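Local coordinates for leucyl-tRNA synthetase subunit alpha (Aquifex aeolicus, PDB 3O0A), which forms part of the enzyme that joins leucine to its tRNA and, through the CP1 hydrolytic domain seen here, probably hydrolyses wrongly charged tRNA, at residues P123-N128 with W150-K155; A53-L58 with Y156-K161; P60-V65 with T136-C141. All coordinates share one frame; numbering follows the deposited sequence.

Contact 1. Residues P123-N128 with W150-K155; sequences PVWSAN and WEFAKK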
loop_
_atom_site.group_PDB
_atom_site.type_symbol
_atom_site.label_atom_id
_atom_site.label_comp_id
_atom_site.label_asym_id
_atom_site.label_seq_id
_atom_site.Cartn_x
_atom_site.Cartn_y
_atom_site.Cartn_z
ATOM N N PRO A 123 2.824 4.808 -5.579
ATOM C CA PRO A 123 2.481 3.848 -6.633
ATOM C C PRO A 123 1.869 2.547 -6.113
ATOM O O PRO A 123 2.252 2.052 -5.047
ATOM C CB PRO A 123 3.831 3.579 -7.311
ATOM C CG PRO A 123 4.832 3.823 -6.238
ATOM C CD PRO A 123 4.286 4.959 -5.436
ATOM N N VAL A 124 0.908 2.016 -6.869
ATOM C CA VAL A 124 0.263 0.758 -6.535
ATOM C C VAL A 124 0.830 -0.367 -7.393
ATOM O O VAL A 124 0.810 -0.282 -8.621
ATOM C CB VAL A 124 -1.261 0.832 -6.699
ATOM C CG1 VAL A 124 -1.920 -0.450 -6.155
ATOM C CG2 VAL A 124 -1.809 2.054 -5.972
ATOM N N TRP A 125 1.321 -1.397 -6.708
ATOM C CA TRP A 125 1.927 -2.593 -7.286
ATOM C C TRP A 125 1.126 -3.847 -6.917
ATOM O O TRP A 125 0.271 -3.816 -6.025
ATOM C CB TRP A 125 3.348 -2.730 -6.730
ATOM C CG TRP A 125 4.310 -1.767 -7.301
ATOM C CD1 TRP A 125 4.335 -0.404 -7.127
ATOM C CD2 TRP A 125 5.408 -2.086 -8.145
ATOM N NE1 TRP A 125 5.390 0.142 -7.830
ATOM C CE2 TRP A 125 6.061 -0.869 -8.467
ATOM C CE3 TRP A 125 5.903 -3.283 -8.676
ATOM C CZ2 TRP A 125 7.188 -0.822 -9.285
ATOM C CZ3 TRP A 125 7.021 -3.234 -9.505
ATOM C CH2 TRP A 125 7.646 -2.012 -9.802
ATOM N N SER A 126 1.375 -4.945 -7.628
ATOM C CA SER A 126 0.982 -6.270 -7.151
ATOM C C SER A 126 2.268 -7.057 -6.959
ATOM O O SER A 126 3.236 -6.845 -7.697
ATOM C CB SER A 126 0.059 -6.976 -8.144
ATOM O OG SER A 126 -0.440 -8.200 -7.627
ATOM N N ALA A 127 2.293 -7.935 -5.956
ATOM C CA ALA A 127 3.512 -8.719 -5.657
ATOM C C ALA A 127 3.243 -10.104 -5.085
ATOM O O ALA A 127 2.199 -10.334 -4.479
ATOM C CB ALA A 127 4.451 -7.932 -4.744
ATOM N N ASN A 128 4.184 -11.031 -5.302
ATOM C CA ASN A 128 4.012 -12.424 -4.871
ATOM C C ASN A 128 3.984 -12.610 -3.358
ATOM O O ASN A 128 3.277 -13.490 -2.845
ATOM C CB ASN A 128 5.051 -13.357 -5.511
ATOM C CG ASN A 128 6.484 -13.013 -5.130
ATOM O OD1 ASN A 128 6.767 -11.942 -4.587
ATOM N ND2 ASN A 128 7.404 -13.935 -5.428
ATOM N N TRP A 150 11.086 -3.671 2.620
ATOM C CA TRP A 150 12.416 -3.144 2.367
ATOM C C TRP A 150 13.063 -3.885 1.194
ATOM O O TRP A 150 13.608 -3.267 0.282
ATOM C CB TRP A 150 13.286 -3.300 3.612
ATOM C CG TRP A 150 14.618 -2.672 3.468
ATOM C CD1 TRP A 150 14.974 -1.407 3.834
ATOM C CD2 TRP A 150 15.799 -3.282 2.926
ATOM N NE1 TRP A 150 16.301 -1.188 3.551
ATOM C CE2 TRP A 150 16.829 -2.318 2.987
ATOM C CE3 TRP A 150 16.080 -4.542 2.386
ATOM C CZ2 TRP A 150 18.135 -2.582 2.540
ATOM C CZ3 TRP A 150 17.382 -4.806 1.936
ATOM C CH2 TRP A 150 18.386 -3.825 2.016
ATOM N N GLU A 151 12.971 -5.209 1.231
ATOM C CA GLU A 151 13.562 -6.068 0.196
ATOM C C GLU A 151 12.899 -5.860 -1.166
ATOM O O GLU A 151 13.576 -5.843 -2.201
ATOM C CB GLU A 151 13.479 -7.531 0.627
ATOM C CG GLU A 151 14.394 -7.862 1.803
ATOM C CD GLU A 151 13.996 -9.133 2.543
ATOM O OE1 GLU A 151 12.895 -9.680 2.300
ATOM O OE2 GLU A 151 14.792 -9.578 3.391
ATOM N N PHE A 152 11.579 -5.697 -1.164
ATOM C CA PHE A 152 10.860 -5.370 -2.387
ATOM C C PHE A 152 11.299 -4.014 -2.934
ATOM O O PHE A 152 11.535 -3.880 -4.135
ATOM C CB PHE A 152 9.347 -5.394 -2.172
ATOM C CG PHE A 152 8.559 -5.371 -3.461
ATOM C CD1 PHE A 152 8.310 -6.553 -4.158
ATOM C CD2 PHE A 152 8.079 -4.168 -3.981
ATOM C CE1 PHE A 152 7.586 -6.536 -5.356
ATOM C CE2 PHE A 152 7.354 -4.144 -5.179
ATOM C CZ PHE A 152 7.108 -5.330 -5.859
ATOM N N ALA A 153 11.415 -3.020 -2.053
ATOM C CA ALA A 153 11.823 -1.672 -2.458
ATOM C C ALA A 153 13.243 -1.655 -3.026
ATOM O O ALA A 153 13.523 -0.924 -3.973
ATOM C CB ALA A 153 11.693 -0.683 -1.290
ATOM N N LYS A 154 14.122 -2.463 -2.436
ATOM C CA LYS A 154 15.500 -2.597 -2.907
ATOM C C LYS A 154 15.537 -3.129 -4.341
ATOM O O LYS A 154 16.253 -2.593 -5.199
ATOM C CB LYS A 154 16.293 -3.518 -1.975
ATOM C CG LYS A 154 17.769 -3.604 -2.310
ATOM C CD LYS A 154 18.474 -4.693 -1.509
ATOM C CE LYS A 154 19.958 -4.727 -1.823
ATOM N NZ LYS A 154 20.654 -3.514 -1.313
ATOM N N LYS A 155 14.762 -4.185 -4.588
ATOM C CA LYS A 155 14.705 -4.828 -5.902
ATOM C C LYS A 155 14.128 -3.897 -6.966
ATOM O O LYS A 155 14.651 -3.820 -8.080
ATOM C CB LYS A 155 13.902 -6.135 -5.827
ATOM C CG LYS A 155 13.573 -6.812 -7.177
ATOM C CD LYS A 155 14.791 -7.195 -7.983
ATOM C CE LYS A 155 14.385 -7.602 -9.396
ATOM N NZ LYS A 155 15.560 -7.948 -10.252
#
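Trp125, whose indole meets Phe152 across this contact, is fixed in its sheet by a backbone bond from Trp125 N to Val56 O, and its own carbonyl accepts from Leu58 N on the same neighbouring strand. No hydrogen bond runs from 123-128 to the helical segment 150-155; three apolar side chains do the work. Phe152 carries CG anti to the backbone N (chi1 -167°), which sends its ring out from the helix so that the far end reaches both Trp125 and Ala127. The CE2 and CZ corner goes to the six-membered ring of the indole, with Phe152 CZ 3.7 Å from Trp125 CE3. Phe152 CE2 rides 3.8 Å above the indole plane of Trp125, toward the rim and not over the middle. This is an offset edge-to-face pair, the edge of Phe152 against the face of Trp125, with centroids 5.6 Å apart and planes at 85°. On the other flank of the phenyl ring, Phe152 CE1 touches Ala127 CB at 3.5 Å. Ala127 and Trp125 can share one partner because both point from the strand toward the helix, while Ser126 between them turns away and bonds through OG to Leu58 O. With an alanine in place of Phe152, the indole face and the Ala127 methyl would probably lose their common partner and a gap would open between helix and strand. Tyr156, Tyr129 and Phe108 extend the cluster, Tyr156 meeting both Phe152 and Trp125. Such an aromatic core seats helix 147-156 on one face of the mixed sheet, the alpha-on-beta packing that builds this part of the leucyl-tRNA synthetase editing domain.

Contact 2. Residues A53-L58 with Y156-K161; sequences ATFVVL and YDLPIK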
loop_
_atom_site.group_PDB
_atom_site.type_symbol
_atom_site.label_atom_id
_atom_site.label_comp_id
_atom_site.label_asym_id
_atom_site.label_seq_id
_atom_site.Cartn_x
_atom_site.Cartn_y
_atom_site.Cartn_z
ATOM N N ALA A 53 4.422 5.154 4.397
ATOM C CA ALA A 53 4.004 4.335 3.260
ATOM C C ALA A 53 4.482 4.981 1.969
ATOM O O ALA A 53 4.140 6.127 1.675
ATOM C CB ALA A 53 2.473 4.119 3.257
ATOM N N THR A 54 5.313 4.259 1.224
ATOM C CA THR A 54 5.846 4.793 -0.039
ATOM C C THR A 54 5.327 4.047 -1.265
ATOM O O THR A 54 5.643 4.417 -2.412
ATOM C CB THR A 54 7.385 4.809 -0.042
ATOM O OG1 THR A 54 7.881 3.474 0.084
ATOM C CG2 THR A 54 7.916 5.656 1.111
ATOM N N PHE A 55 4.572 2.973 -1.017
ATOM C CA PHE A 55 3.836 2.264 -2.062
ATOM C C PHE A 55 2.784 1.351 -1.442
ATOM O O PHE A 55 2.778 1.139 -0.220
ATOM C CB PHE A 55 4.783 1.500 -3.032
ATOM C CG PHE A 55 5.665 0.461 -2.384
ATOM C CD1 PHE A 55 6.812 0.824 -1.673
ATOM C CD2 PHE A 55 5.400 -0.894 -2.573
ATOM C CE1 PHE A 55 7.646 -0.147 -1.114
ATOM C CE2 PHE A 55 6.228 -1.873 -2.017
ATOM C CZ PHE A 55 7.352 -1.496 -1.282
ATOM N N VAL A 56 1.868 0.878 -2.288
ATOM C CA VAL A 56 0.805 -0.031 -1.902
ATOM C C VAL A 56 0.961 -1.297 -2.725
ATOM O O VAL A 56 1.296 -1.218 -3.910
ATOM C CB VAL A 56 -0.575 0.634 -2.165
ATOM C CG1 VAL A 56 -1.738 -0.352 -1.996
ATOM C CG2 VAL A 56 -0.754 1.848 -1.242
ATOM N N VAL A 57 0.739 -2.458 -2.106
ATOM C CA VAL A 57 0.772 -3.728 -2.843
ATOM C C VAL A 57 -0.527 -4.518 -2.668
ATOM O O VAL A 57 -0.991 -4.721 -1.548
ATOM C CB VAL A 57 1.965 -4.629 -2.434
ATOM C CG1 VAL A 57 1.848 -5.993 -3.116
ATOM C CG2 VAL A 57 3.300 -3.974 -2.808
ATOM N N LEU A 58 -1.105 -4.956 -3.786
ATOM C CA LEU A 58 -2.253 -5.847 -3.778
ATOM C C LEU A 58 -1.751 -7.254 -4.025
ATOM O O LEU A 58 -0.874 -7.466 -4.868
ATOM C CB LEU A 58 -3.210 -5.484 -4.921
ATOM C CG LEU A 58 -4.174 -4.300 -4.729
ATOM C CD1 LEU A 58 -3.524 -3.077 -4.121
ATOM C CD2 LEU A 58 -4.904 -3.973 -6.042
ATOM N N TYR A 156 13.056 -3.183 -6.626
ATOM C CA TYR A 156 12.351 -2.390 -7.628
ATOM C C TYR A 156 12.555 -0.876 -7.535
ATOM O O TYR A 156 11.798 -0.112 -8.130
ATOM C CB TYR A 156 10.859 -2.759 -7.648
ATOM C CG TYR A 156 10.601 -4.163 -8.148
ATOM C CD1 TYR A 156 10.669 -4.467 -9.514
ATOM C CD2 TYR A 156 10.282 -5.189 -7.264
ATOM C CE1 TYR A 156 10.429 -5.761 -9.981
ATOM C CE2 TYR A 156 10.034 -6.491 -7.722
ATOM C CZ TYR A 156 10.109 -6.762 -9.080
ATOM O OH TYR A 156 9.879 -8.037 -9.535
ATOM N N ASP A 157 13.585 -0.452 -6.805
ATOM C CA ASP A 157 13.975 0.970 -6.743
ATOM C C ASP A 157 12.863 1.901 -6.225
ATOM O O ASP A 157 12.605 2.966 -6.795
ATOM C CB ASP A 157 14.509 1.438 -8.112
ATOM C CG ASP A 157 15.092 2.847 -8.078
ATOM O OD1 ASP A 157 15.677 3.240 -7.043
ATOM O OD2 ASP A 157 14.958 3.562 -9.098
ATOM N N LEU A 158 12.213 1.490 -5.135
ATOM C CA LEU A 158 11.160 2.290 -4.500
ATOM C C LEU A 158 11.688 3.076 -3.281
ATOM O O LEU A 158 12.628 2.628 -2.625
ATOM C CB LEU A 158 9.967 1.392 -4.137
ATOM C CG LEU A 158 9.326 0.680 -5.347
ATOM C CD1 LEU A 158 8.427 -0.466 -4.922
ATOM C CD2 LEU A 158 8.566 1.664 -6.248
ATOM N N PRO A 159 11.104 4.265 -3.006
ATOM C CA PRO A 159 11.550 5.146 -1.931
ATOM C C PRO A 159 11.477 4.543 -0.532
ATOM O O PRO A 159 10.561 3.776 -0.217
ATOM C CB PRO A 159 10.593 6.337 -2.037
ATOM C CG PRO A 159 10.121 6.316 -3.429
ATOM C CD PRO A 159 9.985 4.871 -3.748
ATOM N N ILE A 160 12.458 4.902 0.290
ATOM C CA ILE A 160 12.482 4.521 1.690
ATOM C C ILE A 160 12.264 5.808 2.483
ATOM O O ILE A 160 12.963 6.800 2.271
ATOM C CB ILE A 160 13.813 3.829 2.083
ATOM C CG1 ILE A 160 14.146 2.705 1.095
ATOM C CG2 ILE A 160 13.736 3.291 3.515
ATOM C CD1 ILE A 160 15.615 2.243 1.125
ATOM N N LYS A 161 11.272 5.796 3.373
ATOM C CA LYS A 161 10.937 6.976 4.172
ATOM C C LYS A 161 10.866 6.612 5.655
ATOM O O LYS A 161 10.018 5.823 6.067
ATOM C CB LYS A 161 9.606 7.569 3.699
ATOM C CG LYS A 161 9.136 8.820 4.437
ATOM C CD LYS A 161 7.817 9.266 3.821
ATOM C CE LYS A 161 7.294 10.546 4.419
ATOM N NZ LYS A 161 5.955 10.838 3.821
#
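The backbones of Thr54 and Pro159 come nearest, CA to CA 6.0 Å, where the chain has left helix 147-156 through a Schellman motif at Asp157 and runs on without regular structure past Thr54 and Phe55. Thr54 ties the two together: its hydroxyl donates from Thr54 OG1 to Pro159 O at 2.7 Å, approaching from a direction tilted 29° out of the carbonyl plane. With chi1 at 62°, OG1 sits between the backbone N and the carbonyl carbon, and the methyl is left to face the next residues of the loop, Thr54 CG2 lying 3.6 Å from Lys161 CB. Beyond that, the lysine chain extends fully, and NZ finds its partners elsewhere, in Phe51 O and a salt bridge to Glu120. Next to the threonine, Leu158 drops one methyl squarely onto the ring of Phe55. Leu158 CD1 is 3.6 Å from the Phe55 centroid and only 2° off the ring normal, a well-centred CH-pi contact. Leu158 also touches Trp125 and Phe152, tying the loop into the aromatic core. In leucyl-tRNA synthetases the threonine-rich peptide of the editing pocket comes shortly before this strand, and the loop after helix 147-156 packed on Thr54 and Phe55 is consistent with that editing-domain fold.

Contact 3. Residues P60-V65 with T136-C141; sequences PEHPLV and TGAIMC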
loop_
_atom_site.group_PDB
_atom_site.type_symbol
_atom_site.label_atom_id
_atom_site.label_comp_id
_atom_site.label_asym_id
_atom_site.label_seq_id
_atom_site.Cartn_x
_atom_site.Cartn_y
_atom_site.Cartn_z
ATOM N N PRO A 60 -1.841 -10.779 -5.862
ATOM C CA PRO A 60 -2.131 -11.017 -7.285
ATOM C C PRO A 60 -3.600 -11.328 -7.558
ATOM O O PRO A 60 -4.116 -10.954 -8.626
ATOM C CB PRO A 60 -1.273 -12.239 -7.634
ATOM C CG PRO A 60 -0.249 -12.334 -6.552
ATOM C CD PRO A 60 -0.786 -11.666 -5.338
ATOM N N GLU A 61 -4.268 -12.002 -6.618
ATOM C CA GLU A 61 -5.670 -12.380 -6.807
ATOM C C GLU A 61 -6.654 -11.299 -6.365
ATOM O O GLU A 61 -7.870 -11.502 -6.445
ATOM C CB GLU A 61 -6.013 -13.680 -6.071
ATOM C CG GLU A 61 -5.010 -14.786 -6.277
ATOM C CD GLU A 61 -3.902 -14.785 -5.223
ATOM O OE1 GLU A 61 -3.624 -13.737 -4.600
ATOM O OE2 GLU A 61 -3.313 -15.858 -5.008
ATOM N N HIS A 62 -6.140 -10.177 -5.869
ATOM C CA HIS A 62 -7.010 -9.081 -5.417
ATOM C C HIS A 62 -7.887 -8.612 -6.582
ATOM O O HIS A 62 -7.371 -8.363 -7.673
ATOM C CB HIS A 62 -6.179 -7.914 -4.865
ATOM C CG HIS A 62 -6.973 -6.947 -4.034
ATOM N ND1 HIS A 62 -7.934 -6.120 -4.577
ATOM C CD2 HIS A 62 -6.954 -6.678 -2.704
ATOM C CE1 HIS A 62 -8.477 -5.388 -3.621
ATOM N NE2 HIS A 62 -7.899 -5.704 -2.474
ATOM N N PRO A 63 -9.214 -8.525 -6.364
ATOM C CA PRO A 63 -10.146 -8.093 -7.411
ATOM C C PRO A 63 -9.796 -6.742 -8.057
ATOM O O PRO A 63 -10.181 -6.487 -9.203
ATOM C CB PRO A 63 -11.481 -7.978 -6.665
ATOM C CG PRO A 63 -11.365 -8.928 -5.528
ATOM C CD PRO A 63 -9.914 -8.875 -5.111
ATOM N N LEU A 64 -9.091 -5.875 -7.339
ATOM C CA LEU A 64 -8.764 -4.553 -7.896
ATOM C C LEU A 64 -7.571 -4.570 -8.854
ATOM O O LEU A 64 -7.296 -3.595 -9.549
ATOM C CB LEU A 64 -8.543 -3.512 -6.791
ATOM C CG LEU A 64 -9.780 -2.946 -6.089
ATOM C CD1 LEU A 64 -9.321 -1.952 -5.021
ATOM C CD2 LEU A 64 -10.729 -2.266 -7.083
ATOM N N VAL A 65 -6.837 -5.676 -8.898
ATOM C CA VAL A 65 -5.674 -5.727 -9.792
ATOM C C VAL A 65 -6.036 -5.444 -11.265
ATOM O O VAL A 65 -5.435 -4.559 -11.863
ATOM C CB VAL A 65 -4.869 -7.049 -9.637
ATOM C CG1 VAL A 65 -3.836 -7.168 -10.741
ATOM C CG2 VAL A 65 -4.203 -7.078 -8.268
ATOM N N THR A 136 -7.018 -7.494 4.202
ATOM C CA THR A 136 -7.884 -7.204 3.067
ATOM C C THR A 136 -7.278 -7.684 1.751
ATOM O O THR A 136 -7.866 -7.485 0.679
ATOM C CB THR A 136 -8.084 -5.693 2.895
ATOM O OG1 THR A 136 -6.805 -5.084 2.673
ATOM C CG2 THR A 136 -8.753 -5.067 4.122
ATOM N N GLY A 137 -6.083 -8.257 1.816
ATOM C CA GLY A 137 -5.369 -8.666 0.602
ATOM C C GLY A 137 -4.622 -7.534 -0.088
ATOM O O GLY A 137 -4.072 -7.723 -1.177
ATOM N N ALA A 138 -4.623 -6.359 0.538
ATOM C CA ALA A 138 -3.823 -5.216 0.095
ATOM C C ALA A 138 -3.125 -4.632 1.307
ATOM O O ALA A 138 -3.705 -4.558 2.400
ATOM C CB ALA A 138 -4.687 -4.166 -0.554
ATOM N N ILE A 139 -1.873 -4.239 1.124
ATOM C CA ILE A 139 -1.105 -3.693 2.241
ATOM C C ILE A 139 -0.510 -2.336 1.879
ATOM O O ILE A 139 -0.255 -2.042 0.700
ATOM C CB ILE A 139 0.011 -4.682 2.718
ATOM C CG1 ILE A 139 1.039 -4.942 1.608
ATOM C CG2 ILE A 139 -0.612 -6.004 3.219
ATOM C CD1 ILE A 139 2.383 -5.501 2.116
ATOM N N MET A 140 -0.301 -1.508 2.899
ATOM C CA MET A 140 0.586 -0.368 2.741
ATOM C C MET A 140 2.013 -0.823 2.987
ATOM O O MET A 140 2.285 -1.650 3.878
ATOM C CB MET A 140 0.206 0.779 3.668
ATOM C CG MET A 140 0.488 0.519 5.135
ATOM S SD MET A 140 -0.142 1.898 6.099
ATOM C CE MET A 140 0.752 1.588 7.622
ATOM N N CYS A 141 2.929 -0.311 2.173
ATOM C CA CYS A 141 4.304 -0.749 2.270
ATOM C C CYS A 141 5.215 0.351 2.789
ATOM O O CYS A 141 5.255 1.454 2.252
ATOM C CB CYS A 141 4.778 -1.297 0.924
ATOM S SG CYS A 141 3.750 -2.674 0.350
#
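His62 reaches toward Gly137 from its CB, with CG anti to the backbone N (chi1 -163°), so that the imidazole lies against the turn leading into strand 138-141. At the root of the ring, His62 CG is 4.1 Å from Gly137 O, its nearest neighbour across the contact. On one branch, His62 ND1 turns back to its own segment and accepts from Leu64 N at 3.0 Å, almost straight at 164° and with the donor in the ring plane; this capping bond at the entrance to helix 64-74 fixes the rotation of the ring. The other branch does the touching: His62 CD2 is 3.4 Å from Gly137 O, which lies at the ring edge, and Thr136 O stands a little farther off, oblique to the ring. At the tip, His62 NE2 lies 3.6 Å from Thr136 O, with Ala138 CB 4.0 Å from His62 NE2. At this positive phi, a side chain on Gly137 would jam against Thr136 O and would probably crowd His62 CD2 as well. Thr136 OG1 bonds to Asp41 O and takes a weak bond from Ala138 N. The histidine thus sits where helix 64-74 begins against the start of the outer strand 138-141, with Leu64 and Val65 packing on Leu58 of strand 55-58, Leu64 and Ala138 meeting Ile40 of strand 37-44, and Pro60 and Val65 facing helix 80-91.

Overall arrangement
All three contacts draw on one mixed sheet, in which strand 55-58 lies between 121-127 and 138-141. Contacts 1 and 2 have centres about 6 Å apart; contact 3 has its centre about 12 Å from that of contact 1 and 14 Å from that of contact 2. Along the chain the segments come as 53-58, 60-65, 123-128, 136-141, 150-155 and 156-161, so contact 2 spans both others, while contacts 1 and 3 interleave. Backbone bonds join strand 55-58 to strand 121-127, and Phe55 and Val57 pair with Cys141 and Ile139 respectively. Pieces distant in sequence are thereby gathered into one core of the editing domain, with helices 147-156 and 64-74 attached to it.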